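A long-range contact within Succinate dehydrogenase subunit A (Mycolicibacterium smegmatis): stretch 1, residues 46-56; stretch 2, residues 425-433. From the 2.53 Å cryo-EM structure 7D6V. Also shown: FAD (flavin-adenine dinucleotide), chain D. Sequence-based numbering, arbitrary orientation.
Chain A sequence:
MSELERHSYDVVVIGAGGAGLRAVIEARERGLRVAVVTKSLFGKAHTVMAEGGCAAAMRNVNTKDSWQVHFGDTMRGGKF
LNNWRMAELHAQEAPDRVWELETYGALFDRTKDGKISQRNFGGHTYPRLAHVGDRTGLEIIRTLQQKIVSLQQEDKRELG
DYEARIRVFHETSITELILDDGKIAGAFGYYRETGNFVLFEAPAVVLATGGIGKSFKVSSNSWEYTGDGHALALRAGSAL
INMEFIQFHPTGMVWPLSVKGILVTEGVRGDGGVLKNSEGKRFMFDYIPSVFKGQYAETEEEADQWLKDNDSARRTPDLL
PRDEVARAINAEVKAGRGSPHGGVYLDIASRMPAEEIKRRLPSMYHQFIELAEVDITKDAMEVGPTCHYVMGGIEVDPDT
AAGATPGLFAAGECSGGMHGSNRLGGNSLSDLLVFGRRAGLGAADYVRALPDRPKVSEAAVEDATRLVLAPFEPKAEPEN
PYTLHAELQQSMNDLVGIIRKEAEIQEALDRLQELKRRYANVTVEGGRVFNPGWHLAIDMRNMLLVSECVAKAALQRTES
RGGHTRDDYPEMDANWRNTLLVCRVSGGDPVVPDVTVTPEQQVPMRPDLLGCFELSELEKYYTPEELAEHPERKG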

ATOM      1  N   HIS A  46      -5.190   9.126   3.663  1.00 17.33           N
ATOM      2  CA  HIS A  46      -5.798   8.973   2.345  1.00 17.33           C
ATOM      3  C   HIS A  46      -4.815   9.241   1.212  1.00 17.33           C
ATOM      4  O   HIS A  46      -5.088   8.865   0.069  1.00 17.33           O
ATOM      5  N   THR A  47      -3.676   9.873   1.505  1.00 15.72           N
ATOM      6  CA  THR A  47      -2.674  10.133   0.478  1.00 15.72           C
ATOM      7  C   THR A  47      -2.168   8.845  -0.164  1.00 15.72           C
ATOM      8  O   THR A  47      -1.768   8.855  -1.334  1.00 15.72           O
ATOM      9  N   VAL A  48      -2.199   7.726   0.565  1.00 15.82           N
ATOM     10  CA  VAL A  48      -1.700   6.461   0.033  1.00 15.82           C
ATOM     11  C   VAL A  48      -2.481   6.008  -1.191  1.00 15.82           C
ATOM     12  O   VAL A  48      -1.971   5.218  -1.991  1.00 15.82           O
ATOM     13  N   MET A  49      -3.718   6.482  -1.355  1.00 18.15           N
ATOM     14  CA  MET A  49      -4.583   5.987  -2.417  1.00 18.15           C
ATOM     15  C   MET A  49      -4.313   6.637  -3.767  1.00 18.15           C
ATOM     16  O   MET A  49      -4.778   6.117  -4.785  1.00 18.15           O
ATOM     17  N   ALA A  50      -3.583   7.747  -3.804  1.00 17.60           N
ATOM     18  CA  ALA A  50      -3.310   8.418  -5.068  1.00 17.60           C
ATOM     19  C   ALA A  50      -2.382   7.574  -5.936  1.00 17.60           C
ATOM     20  O   ALA A  50      -1.406   6.996  -5.454  1.00 17.60           O
ATOM     21  N   GLU A  51      -2.695   7.508  -7.231  1.00 19.97           N
ATOM     22  CA  GLU A  51      -1.960   6.666  -8.169  1.00 19.97           C
ATOM     23  C   GLU A  51      -1.402   7.433  -9.362  1.00 19.97           C
ATOM     24  O   GLU A  51      -0.918   6.805 -10.309  1.00 19.97           O
ATOM     25  N   GLY A  52      -1.450   8.759  -9.349  1.00 17.95           N
ATOM     26  CA  GLY A  52      -0.992   9.511 -10.500  1.00 17.95           C
ATOM     27  C   GLY A  52       0.420  10.037 -10.366  1.00 17.95           C
ATOM     28  O   GLY A  52       1.383   9.271 -10.446  1.00 17.95           O
ATOM     29  N   GLY A  53       0.559  11.342 -10.163  1.00 15.82           N
ATOM     30  CA  GLY A  53       1.876  11.935 -10.065  1.00 15.82           C
ATOM     31  C   GLY A  53       1.797  13.323  -9.472  1.00 15.82           C
ATOM     32  O   GLY A  53       0.723  13.813  -9.119  1.00 15.82           O
ATOM     33  N   CYS A  54       2.963  13.949  -9.349  1.00 15.29           N
ATOM     34  CA  CYS A  54       3.086  15.319  -8.870  1.00 15.29           C
ATOM     35  C   CYS A  54       3.381  16.223 -10.053  1.00 15.29           C
ATOM     36  O   CYS A  54       4.369  16.015 -10.763  1.00 15.29           O
ATOM     37  N   ALA A  55       2.548  17.239 -10.246  1.00 14.40           N
ATOM     38  CA  ALA A  55       2.776  18.213 -11.305  1.00 14.40           C
ATOM     39  C   ALA A  55       3.856  19.184 -10.845  1.00 14.40           C
ATOM     40  O   ALA A  55       3.653  19.944  -9.894  1.00 14.40           O
ATOM     41  N   ALA A  56       5.006  19.156 -11.512  1.00 13.90           N
ATOM     42  CA  ALA A  56       6.112  20.039 -11.176  1.00 13.90           C
ATOM     43  C   ALA A  56       6.897  20.344 -12.440  1.00 13.90           C
ATOM     44  O   ALA A  56       7.317  19.425 -13.146  1.00 13.90           O
ATOM     45  N   GLY A 425      -5.293  17.203 -12.452  1.00 16.46           N
ATOM     46  CA  GLY A 425      -4.694  16.002 -11.914  1.00 16.46           C
ATOM     47  C   GLY A 425      -3.211  16.195 -11.694  1.00 16.46           C
ATOM     48  O   GLY A 425      -2.508  16.692 -12.576  1.00 16.46           O
ATOM     49  N   GLY A 426      -2.721  15.808 -10.520  1.00 15.67           N
ATOM     50  CA  GLY A 426      -1.338  15.987 -10.154  1.00 15.67           C
ATOM     51  C   GLY A 426      -1.065  17.230  -9.337  1.00 15.67           C
ATOM     52  O   GLY A 426      -0.033  17.296  -8.659  1.00 15.67           O
ATOM     53  N   ASN A 427      -1.966  18.211  -9.377  1.00 15.17           N
ATOM     54  CA  ASN A 427      -1.740  19.460  -8.661  1.00 15.17           C
ATOM     55  C   ASN A 427      -1.955  19.306  -7.165  1.00 15.17           C
ATOM     56  O   ASN A 427      -1.357  20.047  -6.382  1.00 15.17           O
ATOM     57  N   SER A 428      -2.803  18.368  -6.746  1.00 16.48           N
ATOM     58  CA  SER A 428      -3.061  18.208  -5.320  1.00 16.48           C
ATOM     59  C   SER A 428      -1.838  17.681  -4.583  1.00 16.48           C
ATOM     60  O   SER A 428      -1.518  18.155  -3.487  1.00 16.48           O
ATOM     61  N   LEU A 429      -1.149  16.696  -5.161  1.00 15.73           N
ATOM     62  CA  LEU A 429      -0.005  16.098  -4.484  1.00 15.73           C
ATOM     63  C   LEU A 429       1.118  17.109  -4.283  1.00 15.73           C
ATOM     64  O   LEU A 429       1.755  17.132  -3.225  1.00 15.73           O
ATOM     65  N   SER A 430       1.382  17.948  -5.285  1.00 14.91           N
ATOM     66  CA  SER A 430       2.406  18.976  -5.136  1.00 14.91           C
ATOM     67  C   SER A 430       1.927  20.139  -4.272  1.00 14.91           C
ATOM     68  O   SER A 430       2.739  20.771  -3.581  1.00 14.91           O
ATOM     69  N   ASP A 431       0.627  20.441  -4.321  1.00 15.77           N
ATOM     70  CA  ASP A 431       0.019  21.387  -3.391  1.00 15.77           C
ATOM     71  C   ASP A 431       0.323  20.973  -1.958  1.00 15.77           C
ATOM     72  O   ASP A 431       0.675  21.807  -1.116  1.00 15.77           O
ATOM     73  N   LEU A 432       0.196  19.676  -1.672  1.00 14.55           N
ATOM     74  CA  LEU A 432       0.468  19.178  -0.329  1.00 14.55           C
ATOM     75  C   LEU A 432       1.842  19.618   0.149  1.00 14.55           C
ATOM     76  O   LEU A 432       1.971  20.232   1.210  1.00 14.55           O
ATOM     77  N   LEU A 433       2.877  19.365  -0.652  1.00 14.19           N
ATOM     78  CA  LEU A 433       4.232  19.700  -0.233  1.00 14.19           C
ATOM     79  C   LEU A 433       4.422  21.208  -0.127  1.00 14.19           C
ATOM     80  O   LEU A 433       4.892  21.715   0.901  1.00 14.19           O
TER

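The two stretches lie at least 371 residues apart in sequence wherever they touch, yet they bury 434 Å² between them, summed over both sides. Their backbones come closest at Cys-54 and Gly-426, whose CA atoms are 4.7 Å apart. Here the strongest polar link forms: Ala-55 N donates to Gly-426 O at 3.0 Å, and the N-H...acceptor angle of 170° is close to linear, so both groups are well satisfied. Beside it, Gly-426 CA sits 3.2 Å from Gly-53 O with an angle of 138° at the hydrogen, a CA-H...O contact. Gly-426 occupies the N-cap position of the helix that begins at Asn-427. With phi/psi of 96/-20, a CB would be jammed against the preceding carbonyl oxygen, and an ideal one would also lie 3.4 Å from Gly-53 O.

Leu-429 gives the largest covered area of any residue in the contact, 85 Å². The CA-to-CB bond points toward stretch 1 and sets CB 3.5 Å from Cys-54 SG; the m,t rotamer (chi1 -69°, chi2 -177°) then carries CD1 to 3.4 Å from Gly-53 O and CD2 to 4.1 Å from Ala-50 CB. The Cys-54 side chain leaves its backbone sideways and adopts m (chi1 -72°), which sets its sulfur against Leu-429 in an apolar contact.

Ala-55 points toward the helix, its CB 3.3 Å from Asn-427 OD1. Asn-427 starts away from stretch 1, but its end comes nearer; chi1 of -95° lies between wells. OD1 and ND2 are both hydrogen-bonded elsewhere in the structure, so the contact with the methyl group leaves no polar atom of this side chain unpaired. Ser-430, in the p rotamer (58°), also points toward stretch 1. Its OG is 3.2 Å from Ala-55 O and equally 3.2 Å from Asn-427 O, one turn back in the helix. Each is a weak hydrogen bond, and since the hydroxyl has a single proton, the geometry does not decide between them; OG has a further partner elsewhere in the structure.

FAD supplies further polar partners. Thr-47 points toward the helix in rotamer m (-57°), and its OG1 is 4.1 Å from Leu-432 CD1, a van der Waals approach. The hydroxyl is satisfied by the cofactor in both roles: Thr-47 OG1 donates to FAD O1A at 2.7 Å and accepts from FAD O4' at 3.3 Å. Leu-432, in rotamer m,t, also brings CD1 within 3.4 Å of FAD O5'. At the flavin, Gly-52 N donates to FAD O4 at 3.1 Å (121°) and Gly-426 N to FAD O2 at 3.3 Å (132°), both weak, so each stretch addresses a different carbonyl of the ring. His-46 does not touch stretch 2; its t rotamer (-174°) carries NE2 to FAD C8M in a covalent bond of 1.7 Å, while ND1 is hydrogen-bonded elsewhere in the structure.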

ATOM      1  CB  HIS A  46      -7.005   9.905   2.229  1.00 17.33           C
ATOM      2  CG  HIS A  46      -7.796   9.729   0.971  1.00 17.33           C
ATOM      3  ND1 HIS A  46      -8.823   8.819   0.857  1.00 17.33           N
ATOM      4  CD2 HIS A  46      -7.722  10.363  -0.223  1.00 17.33           C
ATOM      5  CE1 HIS A  46      -9.342   8.891  -0.355  1.00 17.33           C
ATOM      6  NE2 HIS A  46      -8.691   9.820  -1.031  1.00 17.33           N
ATOM      7  CB  THR A  47      -1.518  10.934   1.085  1.00 15.72           C
ATOM      8  OG1 THR A  47      -2.027  12.144   1.653  1.00 15.72           O
ATOM      9  CG2 THR A  47      -0.477  11.287   0.037  1.00 15.72           C
ATOM     10  CB  VAL A  48      -1.736   5.352   1.110  1.00 15.82           C
ATOM     11  CG1 VAL A  48      -0.911   5.740   2.311  1.00 15.82           C
ATOM     12  CG2 VAL A  48      -3.163   5.016   1.508  1.00 15.82           C
ATOM     13  CB  MET A  49      -6.049   6.192  -2.032  1.00 18.15           C
ATOM     14  CG  MET A  49      -6.441   5.520  -0.731  1.00 18.15           C
ATOM     15  SD  MET A  49      -8.190   5.695  -0.346  1.00 18.15           S
ATOM     16  CE  MET A  49      -8.900   4.537  -1.508  1.00 18.15           C
ATOM     17  CB  ALA A  50      -2.696   9.792  -4.816  1.00 17.60           C
ATOM     18  CB  GLU A  51      -2.847   5.526  -8.677  1.00 19.97           C
ATOM     19  CG  GLU A  51      -3.692   4.850  -7.621  1.00 19.97           C
ATOM     20  CD  GLU A  51      -4.343   3.581  -8.132  1.00 19.97           C
ATOM     21  OE1 GLU A  51      -5.458   3.663  -8.689  1.00 19.97           O
ATOM     22  OE2 GLU A  51      -3.736   2.501  -7.985  1.00 19.97           O
ATOM     23  CB  CYS A  54       4.197  15.449  -7.830  1.00 15.29           C
ATOM     24  SG  CYS A  54       3.841  14.725  -6.243  1.00 15.29           S
ATOM     25  CB  ALA A  55       1.480  18.939 -11.649  1.00 14.40           C
ATOM     26  CB  ALA A  56       7.025  19.410 -10.120  1.00 13.90           C
ATOM     27  CB  ASN A 427      -2.653  20.554  -9.210  1.00 15.17           C
ATOM     28  CG  ASN A 427      -1.985  21.397 -10.271  1.00 15.17           C
ATOM     29  OD1 ASN A 427      -0.877  21.104 -10.708  1.00 15.17           O
ATOM     30  ND2 ASN A 427      -2.669  22.444 -10.704  1.00 15.17           N
ATOM     31  CB  SER A 428      -4.249  17.282  -5.099  1.00 16.48           C
ATOM     32  OG  SER A 428      -5.321  17.658  -5.936  1.00 16.48           O
ATOM     33  CB  LEU A 429       0.489  14.882  -5.265  1.00 15.73           C
ATOM     34  CG  LEU A 429      -0.430  13.660  -5.280  1.00 15.73           C
ATOM     35  CD1 LEU A 429       0.221  12.508  -6.021  1.00 15.73           C
ATOM     36  CD2 LEU A 429      -0.784  13.245  -3.865  1.00 15.73           C
ATOM     37  CB  SER A 430       2.853  19.468  -6.513  1.00 14.91           C
ATOM     38  OG  SER A 430       1.763  19.975  -7.257  1.00 14.91           O
ATOM     39  CB  ASP A 431      -1.493  21.444  -3.674  1.00 15.77           C
ATOM     40  CG  ASP A 431      -2.320  22.175  -2.599  1.00 15.77           C
ATOM     41  OD1 ASP A 431      -3.470  22.536  -2.921  1.00 15.77           O
ATOM     42  OD2 ASP A 431      -1.880  22.400  -1.456  1.00 15.77           O
ATOM     43  CB  LEU A 432       0.362  17.654  -0.296  1.00 14.55           C
ATOM     44  CG  LEU A 432      -0.988  17.041  -0.654  1.00 14.55           C
ATOM     45  CD1 LEU A 432      -1.018  15.572  -0.283  1.00 14.55           C
ATOM     46  CD2 LEU A 432      -2.120  17.807   0.005  1.00 14.55           C
ATOM     47  CB  LEU A 433       5.239  19.100  -1.210  1.00 14.19           C
ATOM     48  CG  LEU A 433       5.064  17.623  -1.546  1.00 14.19           C
ATOM     49  CD1 LEU A 433       5.925  17.255  -2.735  1.00 14.19           C
ATOM     50  CD2 LEU A 433       5.406  16.764  -0.348  1.00 14.19           C
TER
HETATM   51  PA  FAD D 701      -4.818  13.175   3.950  1.00 47.92           P
HETATM   52  O1A FAD D 701      -3.411  12.707   3.929  1.00 60.35           O
HETATM   53  O2A FAD D 701      -5.809  12.538   3.054  1.00 49.78           O
HETATM   54  O5B FAD D 701      -5.358  12.964   5.438  1.00 56.78           O
HETATM   55  C5B FAD D 701      -5.447  13.999   6.398  1.00 44.11           C
HETATM   56  C4B FAD D 701      -4.991  13.486   7.754  1.00 52.81           C
HETATM   57  O4B FAD D 701      -5.695  14.151   8.797  1.00 51.81           O
HETATM   58  C3B FAD D 701      -5.241  12.014   7.977  1.00 50.05           C
HETATM   59  O3B FAD D 701      -4.076  11.479   8.587  1.00 55.52           O
HETATM   60  C2B FAD D 701      -6.363  11.966   8.980  1.00 47.82           C
HETATM   61  O2B FAD D 701      -6.311  10.813   9.810  1.00 66.09           O
HETATM   62  C1B FAD D 701      -6.111  13.212   9.775  1.00 53.66           C
HETATM   63  N9A FAD D 701      -7.334  13.670  10.452  1.00 52.69           N
HETATM   64  C8A FAD D 701      -8.495  13.977   9.876  1.00 42.11           C
HETATM   65  N7A FAD D 701      -9.397  14.364  10.795  1.00 48.96           N
HETATM   66  C5A FAD D 701      -8.806  14.300  11.992  1.00 47.12           C
HETATM   67  C6A FAD D 701      -9.184  14.569  13.387  1.00 47.41           C
HETATM   68  N6A FAD D 701     -10.414  14.996  13.708  1.00 50.65           N
HETATM   69  N1A FAD D 701      -8.259  14.372  14.334  1.00 47.33           N
HETATM   70  C2A FAD D 701      -7.024  13.953  14.048  1.00 51.28           C
HETATM   71  N3A FAD D 701      -6.616  13.691  12.808  1.00 51.84           N
HETATM   72  C4A FAD D 701      -7.444  13.844  11.759  1.00 48.04           C
HETATM   73  N1  FAD D 701      -4.585  13.713  -6.242  1.00 62.94           N
HETATM   74  C2  FAD D 701      -3.683  13.768  -7.242  1.00 63.04           C
HETATM   75  O2  FAD D 701      -3.071  14.824  -7.427  1.00 56.25           O
HETATM   76  N3  FAD D 701      -3.416  12.739  -8.046  1.00 65.67           N
HETATM   77  C4  FAD D 701      -4.035  11.572  -7.918  1.00 65.21           C
HETATM   78  O4  FAD D 701      -3.770  10.630  -8.675  1.00 66.69           O
HETATM   79  C4X FAD D 701      -5.040  11.418  -6.854  1.00 60.33           C
HETATM   80  N5  FAD D 701      -5.700  10.264  -6.668  1.00 60.90           N
HETATM   81  C5X FAD D 701      -6.607  10.156  -5.685  1.00 55.02           C
HETATM   82  C6  FAD D 701      -7.277   8.958  -5.505  1.00 53.65           C
HETATM   83  C7  FAD D 701      -8.216   8.837  -4.499  1.00 50.56           C
HETATM   84  C7M FAD D 701      -8.950   7.546  -4.296  1.00 49.65           C
HETATM   85  C8  FAD D 701      -8.502   9.987  -3.616  1.00 47.62           C
HETATM   86  C8M FAD D 701      -9.520   9.856  -2.523  1.00 42.14           C
HETATM   87  C9  FAD D 701      -7.834  11.185  -3.787  1.00 49.32           C
HETATM   88  C9A FAD D 701      -6.898  11.305  -4.794  1.00 54.45           C
HETATM   89  N10 FAD D 701      -6.224  12.516  -4.972  1.00 55.67           N
HETATM   90  C10 FAD D 701      -5.282  12.593  -6.000  1.00 57.06           C
HETATM   91  C1' FAD D 701      -6.480  13.658  -4.101  1.00 52.27           C
HETATM   92  C2' FAD D 701      -5.338  13.796  -3.100  1.00 57.37           C
HETATM   93  O2' FAD D 701      -4.870  12.508  -2.707  1.00 60.89           O
HETATM   94  C3' FAD D 701      -5.763  14.515  -1.832  1.00 54.68           C
HETATM   95  O3' FAD D 701      -6.103  15.854  -2.163  1.00 59.71           O
HETATM   96  C4' FAD D 701      -4.627  14.535  -0.822  1.00 52.15           C
HETATM   97  O4' FAD D 701      -4.276  13.205  -0.469  1.00 56.02           O
HETATM   98  C5' FAD D 701      -4.994  15.277   0.448  1.00 53.37           C
HETATM   99  O5' FAD D 701      -3.952  15.054   1.386  1.00 50.83           O
HETATM  100  P   FAD D 701      -3.947  15.696   2.845  1.00 52.77           P
HETATM  101  O1P FAD D 701      -2.562  15.573   3.370  1.00 55.36           O
HETATM  102  O2P FAD D 701      -4.574  17.044   2.798  1.00 55.97           O
HETATM  103  O3P FAD D 701      -4.926  14.757   3.709  1.00 53.35           O